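Local structure of cycloalternan-forming enzyme (Listeria monocytogenes serovar 1/2a, 5F7U) at residues Glu738-Gly743 with Val748-Gln753; Ile771-Val776 with Ile783-Asp788. The protein belongs to the glycoside hydrolase family 31 enzymes, built round a TIM barrel with accessory beta domains, and binds glycans at several places. The protein carries 1 engineered substitution. All blocks are in the same frame, centred on the assembly; numbering follows the deposited sequence.

Both contacts lie in the C-terminal domain range of the family 31 architecture, one after the other along the chain, their centres about 13 Å apart. Contact 1 is the inner one: seven of its nine touching residues are buried, and it joins neighbouring strands of an antiparallel sheet against helices 607-622 and 642-653 by backbone bonds and apolar packing, with a polar end where E738 meets Q753 and a water. Contact 2 lies farther out, about 26 Å from the centre of the chain, where residues 771-776 and 783-788 hardly meet directly but share a bound glucose through polar groups and an aromatic face. The two regions touch where I751 CD1 packs on A787 CB at 3.7 Å.

Contact 1 of 2, residues Glu738-Gly743 with Val748-Gln753; sequences EQYMFG and VAPIVQ
Y740 and V748 form an antiparallel hydrogen-bonded pair joining strands 740-742 and 746-748 of a six-stranded sheet. Y740 N gives its hydrogen to V748 O (2.9 Å), and V748 N returns one to Y740 O (2.8 Å). Their side chains lie side by side on the same face. Y740 CG stands between the backbone N and the carbonyl carbon (chi1 52°), which brings the ring beside V748, whose CB sits over one ring face in a CH-pi contact, 4.1 Å from the centroid. Beta-branched V748 suits the strand and splits its methyls: CG1 goes to the tyrosine OH end, CG2 to F742 CB. The puckered, conformationally restricted ring of P750 meets the same tyrosine obliquely through CD, while helix 607-622 packs on both residues; the buried Y740 hydroxyl is satisfied by the carbonyl of F654. Farther along, E738 stretches out beyond CG (chi2 -174°) and crosses V752, with E738 CD 3.4 Å from V752 CG2. The long acid reaches Q753, whose amide plane is turned 72° from the carboxylate. A water donates to E738 OE1 and accepts from V752 N, and the same OE1 takes Q753 NE2 on its syn lone pair at 2.9 Å.

Contact 2 of 2, residues Ile771-Val776 with Ile783-Asp788; sequences IWNGGV and ISYYAD. With GLC (alpha-D-glucopyranose), chain B; GLC (alpha-D-glucopyranose), chain C.
N773 and Y785 approach each other from opposite segments, ND2 to OH at 4.1 Å, and between them they hold a chain B glucose in a glycan pocket that the family 31 C-terminal domain shares with residues of the family 6 carbohydrate-binding module, such as F945 and H947. Residues 771-776 form the loop between strands 767-770 and 776-778, and 783-788 holds the end of strand 781-786 and the turn after it. Direct burial is slight: W772 crosses Y785 at about a right angle, its CD1 lying 4.2 Å from the tyrosine OH. The sugar does most of the joining. The Y785 side chain, with CG anti to its own backbone N (chi1 -167°), reaches from the strand toward the loop and spreads its ring beneath the glucose; C2 lies over the centre of that face, 3.6 Å above the plane. A tyrosine suits this platform because its flat face receives the sugar's C-H groups while its hydroxyl is hydrogen-bonded to D770, whose OD2 is also hydrogen-bonded to a bound glucose.

N773 uses both ends of its amide. OD1 accepts from G775 N in the carbonyl plane, closing an Asx turn that fixes the amide's rotation and probably directs ND2 to the ring oxygen O5 of the sugar (3.0 Å). G775, with no side chain, lets the sugar come close, its CA lying 3.8 Å from C6. On the strand, the backbone of Y786 grips neighbouring hydroxyls: its N donates to O3, and O2 donates to its carbonyl O. The Y786 ring meets O2 of that glucose edge-on, near its plane, whereas the chain C glucose approaches obliquely, with O5 at 3.4 Å from Y786 CD2.

Contact 1 of 2, residues Glu738-Gly743 with Val748-Gln753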
ATOM      1  N   GLU A 738     -12.488   0.387  -5.555  1.00 12.40           N
ATOM      2  CA  GLU A 738     -12.338   1.244  -6.726  1.00 12.45           C
ATOM      3  C   GLU A 738     -12.407   2.725  -6.365  1.00 12.27           C
ATOM      4  O   GLU A 738     -12.668   3.591  -7.214  1.00 12.52           O
ATOM      5  CB  GLU A 738     -13.347   0.874  -7.830  1.00 13.01           C
ATOM      6  CG  GLU A 738     -13.317  -0.601  -8.216  1.00 13.87           C
ATOM      7  CD  GLU A 738     -14.197  -0.960  -9.413  1.00 14.83           C
ATOM      8  OE1 GLU A 738     -14.884  -0.080  -9.977  1.00 15.14           O
ATOM      9  OE2 GLU A 738     -14.156  -2.150  -9.826  1.00 15.71           O
ATOM     10  N   GLN A 739     -12.139   3.010  -5.096  1.00 11.83           N
ATOM     11  CA  GLN A 739     -11.950   4.382  -4.617  1.00 11.82           C
ATOM     12  C   GLN A 739     -11.108   4.299  -3.358  1.00 11.53           C
ATOM     13  O   GLN A 739     -10.954   3.212  -2.780  1.00 11.89           O
ATOM     14  CB  GLN A 739     -13.285   5.067  -4.312  1.00 12.04           C
ATOM     15  CG  GLN A 739     -14.064   4.441  -3.148  1.00 12.25           C
ATOM     16  CD  GLN A 739     -15.404   5.127  -2.949  1.00 12.82           C
ATOM     17  OE1 GLN A 739     -16.317   4.957  -3.744  1.00 13.35           O
ATOM     18  NE2 GLN A 739     -15.520   5.899  -1.877  1.00 12.65           N
ATOM     19  N   TYR A 740     -10.600   5.441  -2.908  1.00 11.47           N
ATOM     20  CA  TYR A 740      -9.756   5.451  -1.716  1.00 11.39           C
ATOM     21  C   TYR A 740      -9.556   6.852  -1.207  1.00 11.40           C
ATOM     22  O   TYR A 740      -9.877   7.836  -1.899  1.00 11.53           O
ATOM     23  CB  TYR A 740      -8.383   4.830  -2.031  1.00 11.34           C
ATOM     24  CG  TYR A 740      -7.669   5.407  -3.226  1.00 11.69           C
ATOM     25  CD1 TYR A 740      -6.853   6.556  -3.116  1.00 11.86           C
ATOM     26  CD2 TYR A 740      -7.783   4.791  -4.491  1.00 11.91           C
ATOM     27  CE1 TYR A 740      -6.173   7.067  -4.233  1.00 12.33           C
ATOM     28  CE2 TYR A 740      -7.104   5.299  -5.606  1.00 12.17           C
ATOM     29  CZ  TYR A 740      -6.305   6.429  -5.466  1.00 12.35           C
ATOM     30  OH  TYR A 740      -5.624   6.921  -6.576  1.00 12.73           O
ATOM     31  N   MET A 741      -9.022   6.955   0.006  1.00 11.74           N
ATOM     32  CA  MET A 741      -8.623   8.257   0.542  1.00 12.22           C
ATOM     33  C   MET A 741      -7.160   8.479   0.208  1.00 12.28           C
ATOM     34  O   MET A 741      -6.356   7.533   0.232  1.00 12.31           O
ATOM     35  CB  MET A 741      -8.804   8.324   2.062  1.00 12.90           C
ATOM     36  CG  MET A 741     -10.249   8.201   2.548  1.00 13.36           C
ATOM     37  SD  MET A 741     -11.353   9.476   1.909  1.00 14.90           S
ATOM     38  CE  MET A 741     -10.649  10.984   2.583  1.00 14.74           C
ATOM     39  N   PHE A 742      -6.815   9.724  -0.099  1.00 12.05           N
ATOM     40  CA  PHE A 742      -5.444  10.076  -0.461  1.00 12.39           C
ATOM     41  C   PHE A 742      -5.043  11.265   0.393  1.00 12.88           C
ATOM     42  O   PHE A 742      -5.685  12.321   0.322  1.00 13.00           O
ATOM     43  CB  PHE A 742      -5.372  10.398  -1.965  1.00 12.37           C
ATOM     44  CG  PHE A 742      -3.982  10.616  -2.487  1.00 12.63           C
ATOM     45  CD1 PHE A 742      -2.976   9.667  -2.284  1.00 12.67           C
ATOM     46  CD2 PHE A 742      -3.693  11.764  -3.228  1.00 12.86           C
ATOM     47  CE1 PHE A 742      -1.695   9.872  -2.781  1.00 12.95           C
ATOM     48  CE2 PHE A 742      -2.412  11.962  -3.743  1.00 13.37           C
ATOM     49  CZ  PHE A 742      -1.421  11.017  -3.526  1.00 13.23           C
ATOM     50  N   GLY A 743      -4.016  11.078   1.232  1.00 13.37           N
ATOM     51  CA  GLY A 743      -3.762  12.015   2.363  1.00 14.46           C
ATOM     52  C   GLY A 743      -4.963  11.989   3.309  1.00 15.43           C
ATOM     53  O   GLY A 743      -5.745  11.043   3.274  1.00 14.67           O
ATOM     54  N   VAL A 748     -10.562   9.841  -3.700  1.00 12.04           N
ATOM     55  CA  VAL A 748     -10.253   9.664  -5.127  1.00 11.90           C
ATOM     56  C   VAL A 748     -11.002   8.441  -5.646  1.00 11.93           C
ATOM     57  O   VAL A 748     -10.934   7.380  -5.039  1.00 11.73           O
ATOM     58  CB  VAL A 748      -8.727   9.446  -5.360  1.00 11.80           C
ATOM     59  CG1 VAL A 748      -8.414   9.220  -6.834  1.00 11.86           C
ATOM     60  CG2 VAL A 748      -7.929  10.621  -4.821  1.00 11.84           C
ATOM     61  N   ALA A 749     -11.645   8.570  -6.812  1.00 12.45           N
ATOM     62  CA  ALA A 749     -12.413   7.473  -7.376  1.00 13.09           C
ATOM     63  C   ALA A 749     -12.008   7.167  -8.820  1.00 13.39           C
ATOM     64  O   ALA A 749     -12.643   7.635  -9.755  1.00 13.89           O
ATOM     65  CB  ALA A 749     -13.909   7.776  -7.247  1.00 13.17           C
ATOM     66  N   PRO A 750     -10.927   6.371  -9.009  1.00 13.61           N
ATOM     67  CA  PRO A 750     -10.503   6.157 -10.392  1.00 13.60           C
ATOM     68  C   PRO A 750     -11.481   5.258 -11.143  1.00 13.64           C
ATOM     69  O   PRO A 750     -12.244   4.511 -10.520  1.00 13.73           O
ATOM     70  CB  PRO A 750      -9.141   5.487 -10.243  1.00 13.87           C
ATOM     71  CG  PRO A 750      -9.229   4.753  -8.965  1.00 13.91           C
ATOM     72  CD  PRO A 750     -10.067   5.641  -8.054  1.00 13.49           C
ATOM     73  N   ILE A 751     -11.495   5.384 -12.463  1.00 13.47           N
ATOM     74  CA  ILE A 751     -12.352   4.543 -13.292  1.00 13.55           C
ATOM     75  C   ILE A 751     -11.477   3.378 -13.736  1.00 13.77           C
ATOM     76  O   ILE A 751     -10.541   3.560 -14.544  1.00 14.02           O
ATOM     77  CB  ILE A 751     -12.936   5.312 -14.509  1.00 13.85           C
ATOM     78  CG1 ILE A 751     -14.054   6.277 -14.095  1.00 14.29           C
ATOM     79  CG2 ILE A 751     -13.593   4.333 -15.485  1.00 14.09           C
ATOM     80  CD1 ILE A 751     -13.630   7.538 -13.373  1.00 14.59           C
ATOM     81  N   VAL A 752     -11.763   2.188 -13.199  1.00 13.65           N
ATOM     82  CA  VAL A 752     -10.909   1.014 -13.460  1.00 13.67           C
ATOM     83  C   VAL A 752     -11.652  -0.053 -14.260  1.00 14.36           C
ATOM     84  O   VAL A 752     -11.219  -1.213 -14.327  1.00 14.31           O
ATOM     85  CB  VAL A 752     -10.332   0.403 -12.159  1.00 13.46           C
ATOM     86  CG1 VAL A 752      -9.491   1.444 -11.419  1.00 13.24           C
ATOM     87  CG2 VAL A 752     -11.460  -0.106 -11.269  1.00 13.61           C
ATOM     88  N   GLN A 753     -12.758   0.352 -14.875  1.00 15.23           N
ATOM     89  CA  GLN A 753     -13.539  -0.542 -15.740  1.00 16.28           C
ATOM     90  C   GLN A 753     -13.534  -0.028 -17.160  1.00 16.63           C
ATOM     91  O   GLN A 753     -13.768   1.150 -17.403  1.00 16.51           O
ATOM     92  CB  GLN A 753     -14.981  -0.645 -15.253  1.00 16.90           C
ATOM     93  CG  GLN A 753     -15.110  -1.219 -13.848  1.00 17.68           C
ATOM     94  CD  GLN A 753     -16.533  -1.180 -13.342  1.00 18.94           C
ATOM     95  OE1 GLN A 753     -17.479  -1.360 -14.116  1.00 20.81           O
ATOM     96  NE2 GLN A 753     -16.707  -0.931 -12.043  1.00 18.94           N
TER
HETATM   97  O   HOH W   1     -14.342   2.030 -11.825  1.00 13.39           O

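Contact 2 of 2, residues Ile771-Val776 with Ile783-Asp788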
ATOM      1  N   ILE A 771     -12.998  18.824  -6.243  1.00 15.06           N
ATOM      2  CA  ILE A 771     -11.850  19.756  -6.233  1.00 15.49           C
ATOM      3  C   ILE A 771     -11.614  20.493  -7.554  1.00 15.54           C
ATOM      4  O   ILE A 771     -10.881  21.484  -7.585  1.00 15.72           O
ATOM      5  CB  ILE A 771     -10.532  19.108  -5.729  1.00 15.80           C
ATOM      6  CG1 ILE A 771      -9.985  18.083  -6.737  1.00 15.93           C
ATOM      7  CG2 ILE A 771     -10.770  18.467  -4.353  1.00 15.92           C
ATOM      8  CD1 ILE A 771      -8.544  17.661  -6.486  1.00 16.21           C
ATOM      9  N   TRP A 772     -12.219  20.000  -8.634  1.00 15.28           N
ATOM     10  CA  TRP A 772     -11.974  20.529  -9.970  1.00 15.67           C
ATOM     11  C   TRP A 772     -12.893  21.695 -10.295  1.00 16.01           C
ATOM     12  O   TRP A 772     -12.535  22.549 -11.099  1.00 16.46           O
ATOM     13  CB  TRP A 772     -12.215  19.439 -11.016  1.00 15.80           C
ATOM     14  CG  TRP A 772     -11.432  18.194 -10.772  1.00 15.64           C
ATOM     15  CD1 TRP A 772     -11.910  16.991 -10.301  1.00 15.78           C
ATOM     16  CD2 TRP A 772     -10.034  18.003 -11.019  1.00 15.97           C
ATOM     17  NE1 TRP A 772     -10.882  16.069 -10.223  1.00 15.52           N
ATOM     18  CE2 TRP A 772      -9.723  16.658 -10.660  1.00 15.68           C
ATOM     19  CE3 TRP A 772      -9.014  18.833 -11.504  1.00 16.51           C
ATOM     20  CZ2 TRP A 772      -8.430  16.127 -10.779  1.00 15.97           C
ATOM     21  CZ3 TRP A 772      -7.707  18.298 -11.631  1.00 16.45           C
ATOM     22  CH2 TRP A 772      -7.436  16.957 -11.263  1.00 15.91           C
ATOM     23  N   ASN A 773     -14.082  21.710  -9.684  1.00 15.92           N
ATOM     24  CA  ASN A 773     -15.159  22.609 -10.121  1.00 16.32           C
ATOM     25  C   ASN A 773     -16.067  23.198  -9.017  1.00 16.28           C
ATOM     26  O   ASN A 773     -16.935  24.033  -9.310  1.00 16.82           O
ATOM     27  CB  ASN A 773     -16.011  21.928 -11.228  1.00 16.30           C
ATOM     28  CG  ASN A 773     -16.690  20.634 -10.757  1.00 16.31           C
ATOM     29  OD1 ASN A 773     -17.170  20.525  -9.624  1.00 16.23           O
ATOM     30  ND2 ASN A 773     -16.711  19.623 -11.641  1.00 16.40           N
ATOM     31  N   GLY A 774     -15.890  22.764  -7.766  1.00 16.04           N
ATOM     32  CA  GLY A 774     -16.714  23.276  -6.671  1.00 16.02           C
ATOM     33  C   GLY A 774     -18.102  22.673  -6.529  1.00 15.96           C
ATOM     34  O   GLY A 774     -18.937  23.217  -5.786  1.00 16.16           O
ATOM     35  N   GLY A 775     -18.376  21.565  -7.228  1.00 15.62           N
ATOM     36  CA  GLY A 775     -19.637  20.841  -7.034  1.00 15.88           C
ATOM     37  C   GLY A 775     -19.731  20.313  -5.614  1.00 15.77           C
ATOM     38  O   GLY A 775     -18.807  19.685  -5.112  1.00 15.60           O
ATOM     39  N   VAL A 776     -20.849  20.578  -4.949  1.00 16.43           N
ATOM     40  CA  VAL A 776     -20.990  20.173  -3.556  1.00 16.37           C
ATOM     41  C   VAL A 776     -21.762  18.846  -3.496  1.00 16.34           C
ATOM     42  O   VAL A 776     -22.796  18.702  -4.142  1.00 16.86           O
ATOM     43  CB  VAL A 776     -21.701  21.259  -2.733  1.00 16.78           C
ATOM     44  CG1 VAL A 776     -21.833  20.813  -1.288  1.00 16.72           C
ATOM     45  CG2 VAL A 776     -20.905  22.572  -2.786  1.00 17.29           C
ATOM     46  N   ILE A 783     -23.092   8.250  -5.094  1.00 15.61           N
ATOM     47  CA  ILE A 783     -23.458   9.165  -6.176  1.00 16.26           C
ATOM     48  C   ILE A 783     -23.015   8.580  -7.517  1.00 16.64           C
ATOM     49  O   ILE A 783     -22.173   7.674  -7.553  1.00 16.08           O
ATOM     50  CB  ILE A 783     -22.893  10.598  -5.970  1.00 16.32           C
ATOM     51  CG1 ILE A 783     -21.348  10.624  -6.031  1.00 15.85           C
ATOM     52  CG2 ILE A 783     -23.446  11.205  -4.670  1.00 16.80           C
ATOM     53  CD1 ILE A 783     -20.778  12.018  -6.237  1.00 16.30           C
ATOM     54  N   SER A 784     -23.607   9.087  -8.603  1.00 17.35           N
ATOM     55  CA  SER A 784     -23.154   8.764  -9.959  1.00 17.91           C
ATOM     56  C   SER A 784     -22.453   9.988 -10.530  1.00 17.63           C
ATOM     57  O   SER A 784     -23.051  11.056 -10.642  1.00 17.95           O
ATOM     58  CB  SER A 784     -24.335   8.340 -10.828  1.00 19.68           C
ATOM     59  OG  SER A 784     -23.886   7.913 -12.104  1.00 22.30           O
ATOM     60  N   TYR A 785     -21.177   9.838 -10.856  1.00 16.54           N
ATOM     61  CA  TYR A 785     -20.369  10.934 -11.386  1.00 16.46           C
ATOM     62  C   TYR A 785     -20.052  10.654 -12.849  1.00 16.38           C
ATOM     63  O   TYR A 785     -19.491   9.590 -13.179  1.00 16.08           O
ATOM     64  CB  TYR A 785     -19.068  11.046 -10.573  1.00 15.94           C
ATOM     65  CG  TYR A 785     -18.228  12.303 -10.766  1.00 15.86           C
ATOM     66  CD1 TYR A 785     -17.366  12.428 -11.852  1.00 16.10           C
ATOM     67  CD2 TYR A 785     -18.232  13.330  -9.802  1.00 16.20           C
ATOM     68  CE1 TYR A 785     -16.555  13.554 -12.009  1.00 16.60           C
ATOM     69  CE2 TYR A 785     -17.428  14.452  -9.942  1.00 16.08           C
ATOM     70  CZ  TYR A 785     -16.598  14.558 -11.049  1.00 16.59           C
ATOM     71  OH  TYR A 785     -15.791  15.660 -11.198  1.00 17.22           O
ATOM     72  N   TYR A 786     -20.419  11.590 -13.737  1.00 16.70           N
ATOM     73  CA  TYR A 786     -20.062  11.424 -15.141  1.00 17.40           C
ATOM     74  C   TYR A 786     -18.587  11.779 -15.319  1.00 17.02           C
ATOM     75  O   TYR A 786     -18.170  12.923 -15.080  1.00 16.65           O
ATOM     76  CB  TYR A 786     -20.937  12.274 -16.087  1.00 18.91           C
ATOM     77  CG  TYR A 786     -20.452  12.176 -17.525  1.00 20.78           C
ATOM     78  CD1 TYR A 786     -20.633  10.998 -18.264  1.00 21.81           C
ATOM     79  CD2 TYR A 786     -19.780  13.244 -18.133  1.00 21.95           C
ATOM     80  CE1 TYR A 786     -20.166  10.889 -19.579  1.00 23.75           C
ATOM     81  CE2 TYR A 786     -19.309  13.148 -19.442  1.00 23.79           C
ATOM     82  CZ  TYR A 786     -19.509  11.977 -20.156  1.00 24.30           C
ATOM     83  OH  TYR A 786     -19.066  11.903 -21.451  1.00 26.62           O
ATOM     84  N   ALA A 787     -17.808  10.788 -15.754  1.00 16.66           N
ATOM     85  CA  ALA A 787     -16.383  11.006 -15.985  1.00 16.27           C
ATOM     86  C   ALA A 787     -16.000  10.475 -17.354  1.00 16.51           C
ATOM     87  O   ALA A 787     -15.874   9.249 -17.562  1.00 16.33           O
ATOM     88  CB  ALA A 787     -15.561  10.324 -14.895  1.00 16.16           C
ATOM     89  N   ASP A 788     -15.811  11.389 -18.301  1.00 16.71           N
ATOM     90  CA  ASP A 788     -15.273  10.980 -19.594  1.00 17.18           C
ATOM     91  C   ASP A 788     -13.837  10.532 -19.390  1.00 16.64           C
ATOM     92  O   ASP A 788     -13.322  10.585 -18.260  1.00 16.00           O
ATOM     93  CB  ASP A 788     -15.399  12.098 -20.650  1.00 18.54           C
ATOM     94  CG  ASP A 788     -14.494  13.310 -20.381  1.00 19.22           C
ATOM     95  OD1 ASP A 788     -13.446  13.231 -19.693  1.00 18.96           O
ATOM     96  OD2 ASP A 788     -14.838  14.383 -20.916  1.00 20.58           O
TER
HETATM   97  C1  GLC B   3     -18.911  16.991 -13.169  1.00 18.17           C
HETATM   98  C2  GLC B   3     -19.408  15.544 -13.191  1.00 17.94           C
HETATM   99  C3  GLC B   3     -20.758  15.461 -12.462  1.00 17.96           C
HETATM  100  C4  GLC B   3     -20.659  16.079 -11.058  1.00 17.98           C
HETATM  101  C5  GLC B   3     -20.173  17.532 -11.172  1.00 18.08           C
HETATM  102  C6  GLC B   3     -20.000  18.272  -9.849  1.00 17.34           C
HETATM  103  O2  GLC B   3     -19.554  15.116 -14.551  1.00 18.01           O
HETATM  104  O3  GLC B   3     -21.225  14.107 -12.423  1.00 18.38           O
HETATM  105  O4  GLC B   3     -21.920  16.036 -10.386  1.00 18.43           O
HETATM  106  O5  GLC B   3     -18.895  17.509 -11.826  1.00 17.82           O
HETATM  107  O6  GLC B   3     -19.099  17.539  -9.010  1.00 17.89           O
HETATM  108  C1  GLC C   1     -23.071  16.013 -18.685  1.00 40.06           C
HETATM  109  C2  GLC C   1     -23.256  17.521 -18.385  1.00 38.80           C
HETATM  110  C3  GLC C   1     -22.495  17.986 -17.130  1.00 35.69           C
HETATM  111  C4  GLC C   1     -23.016  17.088 -15.995  1.00 37.41           C
HETATM  112  C5  GLC C   1     -22.739  15.596 -16.256  1.00 38.67           C
HETATM  113  C6  GLC C   1     -23.880  14.729 -15.707  1.00 40.63           C
HETATM  114  O1  GLC C   1     -22.386  15.777 -19.928  1.00 42.99           O
HETATM  115  O2  GLC C   1     -22.987  18.332 -19.538  1.00 39.62           O
HETATM  116  O3  GLC C   1     -22.657  19.432 -17.016  1.00 30.00           O
HETATM  117  O4  GLC C   1     -22.482  17.419 -14.709  1.00 35.73           O
HETATM  118  O5  GLC C   1     -22.402  15.290 -17.628  1.00 39.91           O
HETATM  119  O6  GLC C   1     -24.729  14.132 -16.696  1.00 44.25           O